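Local coordinates for O-methyltransferase family 2 (PDB 5I2H), which transfers a methyl group from S-adenosyl-L-methionine to a hydroxyl oxygen, probably of a small aromatic acceptor, and is seen here in complex with the flavone apigenin, at the interface of chains A and B. Sequence-based numbering; all coordinates share one arbitrary frame. Chains: chain A/B, O-methyltransferase family 2.

Contact 1: the interface of chains A and B. Residues chain A 17, 20-21, 167, 171; chain B 97, 104, 106.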
ATOM      1  N   VAL A  17       1.029  -2.373  17.165  1.00  8.19           N
ATOM      2  CA  VAL A  17       0.066  -2.077  16.110  1.00  7.65           C
ATOM      3  C   VAL A  17       0.722  -1.470  14.875  1.00  7.57           C
ATOM      4  O   VAL A  17       0.087  -1.381  13.811  1.00  8.66           O
ATOM      5  CB  VAL A  17      -1.010  -1.117  16.674  1.00  7.39           C
ATOM      6  CG1 VAL A  17      -0.394   0.270  16.946  1.00 10.12           C
ATOM      7  CG2 VAL A  17      -2.233  -1.009  15.718  1.00  9.85           C
ATOM      8  N   ILE A  20       0.091  -2.414  11.133  1.00  8.04           N
ATOM      9  CA  ILE A  20      -1.244  -2.172  10.584  1.00  7.25           C
ATOM     10  C   ILE A  20      -1.324  -0.757  10.015  1.00  7.09           C
ATOM     11  O   ILE A  20      -1.918  -0.536   8.956  1.00  7.75           O
ATOM     12  CB  ILE A  20      -2.325  -2.427  11.651  1.00  8.57           C
ATOM     13  CG1 ILE A  20      -2.409  -3.923  11.968  1.00  9.25           C
ATOM     14  CG2 ILE A  20      -3.688  -1.859  11.172  1.00  9.91           C
ATOM     15  CD1 ILE A  20      -3.199  -4.245  13.242  1.00 10.73           C
ATOM     16  N   PHE A  21      -0.755   0.229  10.718  1.00  7.94           N
ATOM     17  CA  PHE A  21      -0.738   1.596  10.186  1.00  8.60           C
ATOM     18  C   PHE A  21       0.006   1.638   8.862  1.00  8.88           C
ATOM     19  O   PHE A  21      -0.415   2.317   7.918  1.00  8.50           O
ATOM     20  CB  PHE A  21      -0.064   2.563  11.188  1.00  9.15           C
ATOM     21  CG  PHE A  21      -0.945   2.953  12.345  1.00 10.12           C
ATOM     22  CD1 PHE A  21      -2.053   3.792  12.149  1.00 15.26           C
ATOM     23  CD2 PHE A  21      -0.668   2.547  13.612  1.00 13.32           C
ATOM     24  CE1 PHE A  21      -2.880   4.162  13.213  1.00 17.85           C
ATOM     25  CE2 PHE A  21      -1.509   2.928  14.697  1.00 14.32           C
ATOM     26  CZ  PHE A  21      -2.614   3.715  14.486  1.00 15.65           C
ATOM     27  N   GLY A 167      -7.387   5.891  19.337  1.00 11.05           N
ATOM     28  CA  GLY A 167      -6.874   4.523  19.313  1.00 11.72           C
ATOM     29  C   GLY A 167      -5.360   4.484  19.162  1.00  9.74           C
ATOM     30  O   GLY A 167      -4.672   3.696  19.826  1.00 10.37           O
ATOM     31  N   ASN A 171      -2.323   3.266  22.136  1.00  8.51           N
ATOM     32  CA  ASN A 171      -1.203   2.375  21.855  1.00  6.89           C
ATOM     33  C   ASN A 171       0.152   3.006  22.138  1.00  8.87           C
ATOM     34  O   ASN A 171       1.100   2.276  22.435  1.00 13.37           O
ATOM     35  CB  ASN A 171      -1.225   1.917  20.398  1.00  7.38           C
ATOM     36  CG  ASN A 171      -2.206   0.782  20.181  1.00  7.30           C
ATOM     37  OD1 ASN A 171      -1.844  -0.396  20.355  1.00  9.77           O
ATOM     38  ND2 ASN A 171      -3.475   1.117  19.855  1.00  6.86           N
TER
ATOM     39  N   HIS B  97      -6.015  -5.149  18.078  1.00  7.64           N
ATOM     40  CA  HIS B  97      -6.081  -3.831  17.466  1.00  6.67           C
ATOM     41  C   HIS B  97      -7.226  -3.641  16.495  1.00  6.92           C
ATOM     42  O   HIS B  97      -7.457  -2.507  16.073  1.00  8.40           O
ATOM     43  CB  HIS B  97      -4.749  -3.520  16.752  1.00  9.15           C
ATOM     44  CG  HIS B  97      -3.569  -3.703  17.649  1.00  8.68           C
ATOM     45  ND1 HIS B  97      -3.378  -2.927  18.774  1.00  6.76           N
ATOM     46  CD2 HIS B  97      -2.511  -4.557  17.588  1.00  8.87           C
ATOM     47  CE1 HIS B  97      -2.284  -3.338  19.396  1.00  8.55           C
ATOM     48  NE2 HIS B  97      -1.732  -4.310  18.687  1.00  9.09           N
ATOM     49  N   PHE B 104      -6.857  -1.383  22.995  1.00  8.73           N
ATOM     50  CA  PHE B 104      -5.836  -0.966  22.028  1.00  8.56           C
ATOM     51  C   PHE B 104      -6.335  -1.003  20.588  1.00  6.99           C
ATOM     52  O   PHE B 104      -5.524  -1.017  19.636  1.00  8.38           O
ATOM     53  CB  PHE B 104      -4.583  -1.815  22.199  1.00  8.26           C
ATOM     54  CG  PHE B 104      -4.002  -1.700  23.563  1.00  8.93           C
ATOM     55  CD1 PHE B 104      -3.390  -0.521  23.949  1.00  8.72           C
ATOM     56  CD2 PHE B 104      -4.107  -2.754  24.484  1.00 11.30           C
ATOM     57  CE1 PHE B 104      -2.842  -0.393  25.243  1.00 12.27           C
ATOM     58  CE2 PHE B 104      -3.580  -2.637  25.776  1.00 12.64           C
ATOM     59  CZ  PHE B 104      -2.944  -1.459  26.154  1.00 14.14           C
ATOM     60  N   VAL B 106      -7.521   0.151  16.990  1.00  6.97           N
ATOM     61  CA  VAL B 106      -7.415   1.283  16.093  1.00  6.26           C
ATOM     62  C   VAL B 106      -8.460   1.183  14.982  1.00  8.17           C
ATOM     63  O   VAL B 106      -8.279   1.721  13.899  1.00  9.67           O
ATOM     64  CB  VAL B 106      -5.985   1.423  15.528  1.00  7.30           C
ATOM     65  CG1 VAL B 106      -4.972   1.639  16.691  1.00  9.54           C
ATOM     66  CG2 VAL B 106      -5.601   0.199  14.659  1.00  7.55           C
TER
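The imidazole of B:His97 lies flat against A:Val17, whose CB sits over the middle of one ring face, 3.6 Å from the centroid, in a CH-pi contact. At the ring's edge, in its plane, is the backbone carbonyl of B:Phe104 in the same chain: B:Phe104 O accepts a hydrogen bond of 3.0 Å from B:His97 ND1. That internal bond helps fix the rotation of the imidazole and holds its face toward A:Val17. The methyl CG2 of A:Val17, anti to the backbone N, reaches past the ring centre to CG and CB of the histidine and also meets B:Val106 CG2 at 3.7 Å. A:Ile20 adds its CD1 methyl against B:His97 CB.

The polar part of the patch is the side-chain amide of A:Asn171. Its ND2 donates across the interface to B:Phe104 O at 3.0 Å, almost straight at 177°, and within its own helix to A:Gly167 O at 2.8 Å. Both acceptors lie close to the amide plane, so the two N-H groups are used and the amide cannot readily flip. B:Phe104 O thus takes two donors, A:Asn171 ND2 and B:His97 ND1, which come to opposite faces of its carbonyl plane rather than onto its lone pairs. The amide oxygen OD1 lies near B:His97 CE1, raised from the ring plane on the same side as A:Val17, with amide and ring planes turned 53° apart. B:Val106 points its CG1 methyl between A:Asn171 ND2 and the ring of A:Phe21, where it meets CZ at 3.8 Å.

The patch is part of a two-fold interface, probably the dimer of this O-methyltransferase family. Chain A contributes the loop residue A:Val17, the middle of helix 18-24 and the middle of the long helix 154-179. Chain B contributes the end of helix 92-97 and the loop that leads from it to helix 107-110.

Contact 2: the interface of chains A and B. Residues chain A 21, 24-25, 164-165, 168; chain B 106, 109.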
ATOM      1  N   PHE A  21      -0.755   0.229  10.718  1.00  7.94           N
ATOM      2  CA  PHE A  21      -0.738   1.596  10.186  1.00  8.60           C
ATOM      3  C   PHE A  21       0.006   1.638   8.862  1.00  8.88           C
ATOM      4  O   PHE A  21      -0.415   2.317   7.918  1.00  8.50           O
ATOM      5  CB  PHE A  21      -0.064   2.563  11.188  1.00  9.15           C
ATOM      6  CG  PHE A  21      -0.945   2.953  12.345  1.00 10.12           C
ATOM      7  CD1 PHE A  21      -2.053   3.792  12.149  1.00 15.26           C
ATOM      8  CD2 PHE A  21      -0.668   2.547  13.612  1.00 13.32           C
ATOM      9  CE1 PHE A  21      -2.880   4.162  13.213  1.00 17.85           C
ATOM     10  CE2 PHE A  21      -1.509   2.928  14.697  1.00 14.32           C
ATOM     11  CZ  PHE A  21      -2.614   3.715  14.486  1.00 15.65           C
ATOM     12  N   PHE A  24      -2.027   0.242   6.117  1.00  8.67           N
ATOM     13  CA  PHE A  24      -3.148   1.127   5.854  1.00  7.64           C
ATOM     14  C   PHE A  24      -2.787   2.288   4.927  1.00  6.99           C
ATOM     15  O   PHE A  24      -3.682   2.832   4.257  1.00  9.24           O
ATOM     16  CB  PHE A  24      -3.690   1.634   7.202  1.00  7.86           C
ATOM     17  CG  PHE A  24      -4.867   2.558   7.085  1.00  8.73           C
ATOM     18  CD1 PHE A  24      -6.079   2.093   6.620  1.00 10.70           C
ATOM     19  CD2 PHE A  24      -4.768   3.867   7.516  1.00  9.36           C
ATOM     20  CE1 PHE A  24      -7.180   2.927   6.526  1.00 12.16           C
ATOM     21  CE2 PHE A  24      -5.871   4.728   7.438  1.00 11.70           C
ATOM     22  CZ  PHE A  24      -7.088   4.239   6.939  1.00 13.58           C
ATOM     23  N   ARG A  25      -1.502   2.697   4.871  1.00  7.36           N
ATOM     24  CA  ARG A  25      -1.118   3.805   3.986  1.00  8.26           C
ATOM     25  C   ARG A  25      -0.914   3.388   2.541  1.00  7.45           C
ATOM     26  O   ARG A  25      -0.451   4.220   1.746  1.00  8.52           O
ATOM     27  CB  ARG A  25       0.190   4.458   4.398  1.00 14.00           C
ATOM     28  CG  ARG A  25       0.430   4.531   5.820  1.00 19.65           C
ATOM     29  CD  ARG A  25      -0.294   5.645   6.407  1.00 20.59           C
ATOM     30  NE  ARG A  25       0.047   5.774   7.818  1.00 21.77           N
ATOM     31  CZ  ARG A  25      -0.771   6.355   8.674  1.00 21.72           C
ATOM     32  NH1 ARG A  25      -0.442   6.467   9.944  1.00 19.24           N
ATOM     33  NH2 ARG A  25      -1.954   6.811   8.226  1.00 25.51           N
ATOM     34  N   SER A 164     -11.235   8.521  16.763  1.00 21.49           N
ATOM     35  CA  SER A 164     -10.446   7.726  15.824  1.00 23.55           C
ATOM     36  C   SER A 164      -8.955   7.878  16.079  1.00 23.27           C
ATOM     37  O   SER A 164      -8.212   6.886  16.086  1.00 27.69           O
ATOM     38  CB  SER A 164     -10.791   8.123  14.399  1.00 27.20           C
ATOM     39  OG  SER A 164     -12.165   7.832  14.173  1.00 28.22           O
ATOM     40  N   LEU A 165      -8.483   9.101  16.277  1.00 19.09           N
ATOM     41  CA  LEU A 165      -7.076   9.269  16.637  1.00 21.04           C
ATOM     42  C   LEU A 165      -6.763   8.733  18.034  1.00 18.66           C
ATOM     43  O   LEU A 165      -5.599   8.425  18.322  1.00 18.27           O
ATOM     44  CB  LEU A 165      -6.669  10.740  16.537  1.00 24.32           C
ATOM     45  CG  LEU A 165      -6.931  11.371  15.151  1.00 27.18           C
ATOM     46  CD1 LEU A 165      -6.288  12.737  15.003  1.00 28.54           C
ATOM     47  CD2 LEU A 165      -6.523  10.485  13.993  1.00 29.75           C
ATOM     48  N   ARG A 168      -4.812   5.358  18.312  1.00  9.93           N
ATOM     49  CA  ARG A 168      -3.356   5.430  18.227  1.00 11.62           C
ATOM     50  C   ARG A 168      -2.756   5.883  19.553  1.00 10.33           C
ATOM     51  O   ARG A 168      -1.775   5.306  20.025  1.00  9.26           O
ATOM     52  CB  ARG A 168      -2.896   6.354  17.088  1.00 12.63           C
ATOM     53  CG  ARG A 168      -1.342   6.433  17.025  1.00 15.99           C
ATOM     54  CD  ARG A 168      -0.832   7.234  15.828  1.00 18.84           C
ATOM     55  NE  ARG A 168      -1.333   8.620  15.892  1.00 21.31           N
ATOM     56  CZ  ARG A 168      -1.519   9.406  14.838  1.00 23.33           C
ATOM     57  NH1 ARG A 168      -1.231   8.952  13.616  1.00 26.45           N
ATOM     58  NH2 ARG A 168      -1.992  10.643  15.009  1.00 22.34           N
TER
ATOM     59  N   VAL B 106      -7.521   0.151  16.990  1.00  6.97           N
ATOM     60  CA  VAL B 106      -7.415   1.283  16.093  1.00  6.26           C
ATOM     61  C   VAL B 106      -8.460   1.183  14.982  1.00  8.17           C
ATOM     62  O   VAL B 106      -8.279   1.721  13.899  1.00  9.67           O
ATOM     63  CB  VAL B 106      -5.985   1.423  15.528  1.00  7.30           C
ATOM     64  CG1 VAL B 106      -4.972   1.639  16.691  1.00  9.54           C
ATOM     65  CG2 VAL B 106      -5.601   0.199  14.659  1.00  7.55           C
ATOM     66  N   TYR B 109      -9.540   4.478  13.539  1.00  9.91           N
ATOM     67  CA  TYR B 109      -8.577   5.077  12.625  1.00 10.15           C
ATOM     68  C   TYR B 109      -8.684   4.445  11.235  1.00 10.63           C
ATOM     69  O   TYR B 109      -8.715   5.147  10.208  1.00 11.14           O
ATOM     70  CB  TYR B 109      -7.170   4.907  13.196  1.00 11.28           C
ATOM     71  CG  TYR B 109      -6.112   5.731  12.498  1.00 12.27           C
ATOM     72  CD1 TYR B 109      -5.506   5.280  11.324  1.00 14.50           C
ATOM     73  CD2 TYR B 109      -5.719   6.956  13.014  1.00 16.11           C
ATOM     74  CE1 TYR B 109      -4.524   6.058  10.671  1.00 13.89           C
ATOM     75  CE2 TYR B 109      -4.764   7.714  12.398  1.00 17.04           C
ATOM     76  CZ  TYR B 109      -4.172   7.279  11.213  1.00 16.15           C
ATOM     77  OH  TYR B 109      -3.210   8.084  10.613  1.00 18.58           O
TER
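B:Tyr109 pushes its side chain between helix 18-24 and helix 154-179 of chain A and loses 114 Å² of surface there. Its CG is anti to the backbone N (chi1 -168°), which sends the ring away from its own short helix into the partner. Starting at the base, B:Tyr109 CB rests 3.7 Å from the backbone A:Ser164 O, which lies in the ring plane at its edge. CG and CD1 lie beneath the rim of A:Phe21: the CE1 corner of that phenyl comes down on one face of the tyrosine, 3.4 Å from CD1, with the planes at 83° in an edge-to-face pair. A:Phe24 comes from the side of the ring away from A:Phe21, its CE2 3.7 Å from B:Tyr109 CE1. On the other flank, and also on the side away from A:Phe21, A:Leu165 CD2 touches B:Tyr109 CE2 (3.6 Å) and CD2.

At the tip, the phenolic OH is gripped end-on by the guanidinium of A:Arg25. A:Arg25 NH2 donates to B:Tyr109 OH at 3.0 Å and NH1, less straight, at 3.3 Å; the oxygen lies in the guanidinium plane, which stands nearly upright to the tyrosine ring. A bend at chi2 (-80°) folds the arginine chain back alongside the preceding helix 18-24 toward the phenol. A:Arg168 NH1, 3.7 Å from B:Tyr109 OH, is a neighbour rather than a hydrogen-bond partner, and the two positive groups would probably stabilise negative charge on the phenol oxygen and lower its pKa. A phenylalanine at B:Tyr109 would probably leave the guanidinium of A:Arg25 without its acceptor and freer to turn.

This plug in the probable dimer interface belongs to helix 107-110, just beyond the loop carrying B:Val106. Its partners come from helix 18-24, the junction at A:Arg25 before helix 26-39, and helix 154-179, where A:Leu165 and A:Arg168 also line the apigenin pocket.

Contact 1 and contact 2 are neighbouring parts of one interface, with the centres of their C-alpha atoms about 6 Å apart. A:Phe21 and B:Val106 belong to both, and helices 18-24 and 154-179 of chain A run through the pair, so chain B is gripped at several points between residues 97 and 109. Two-fold symmetry repeats both with the chains exchanged. The dimerisation domain of the family suggests a biological dimer, and contact 2 may tie its assembly to the apigenin pocket.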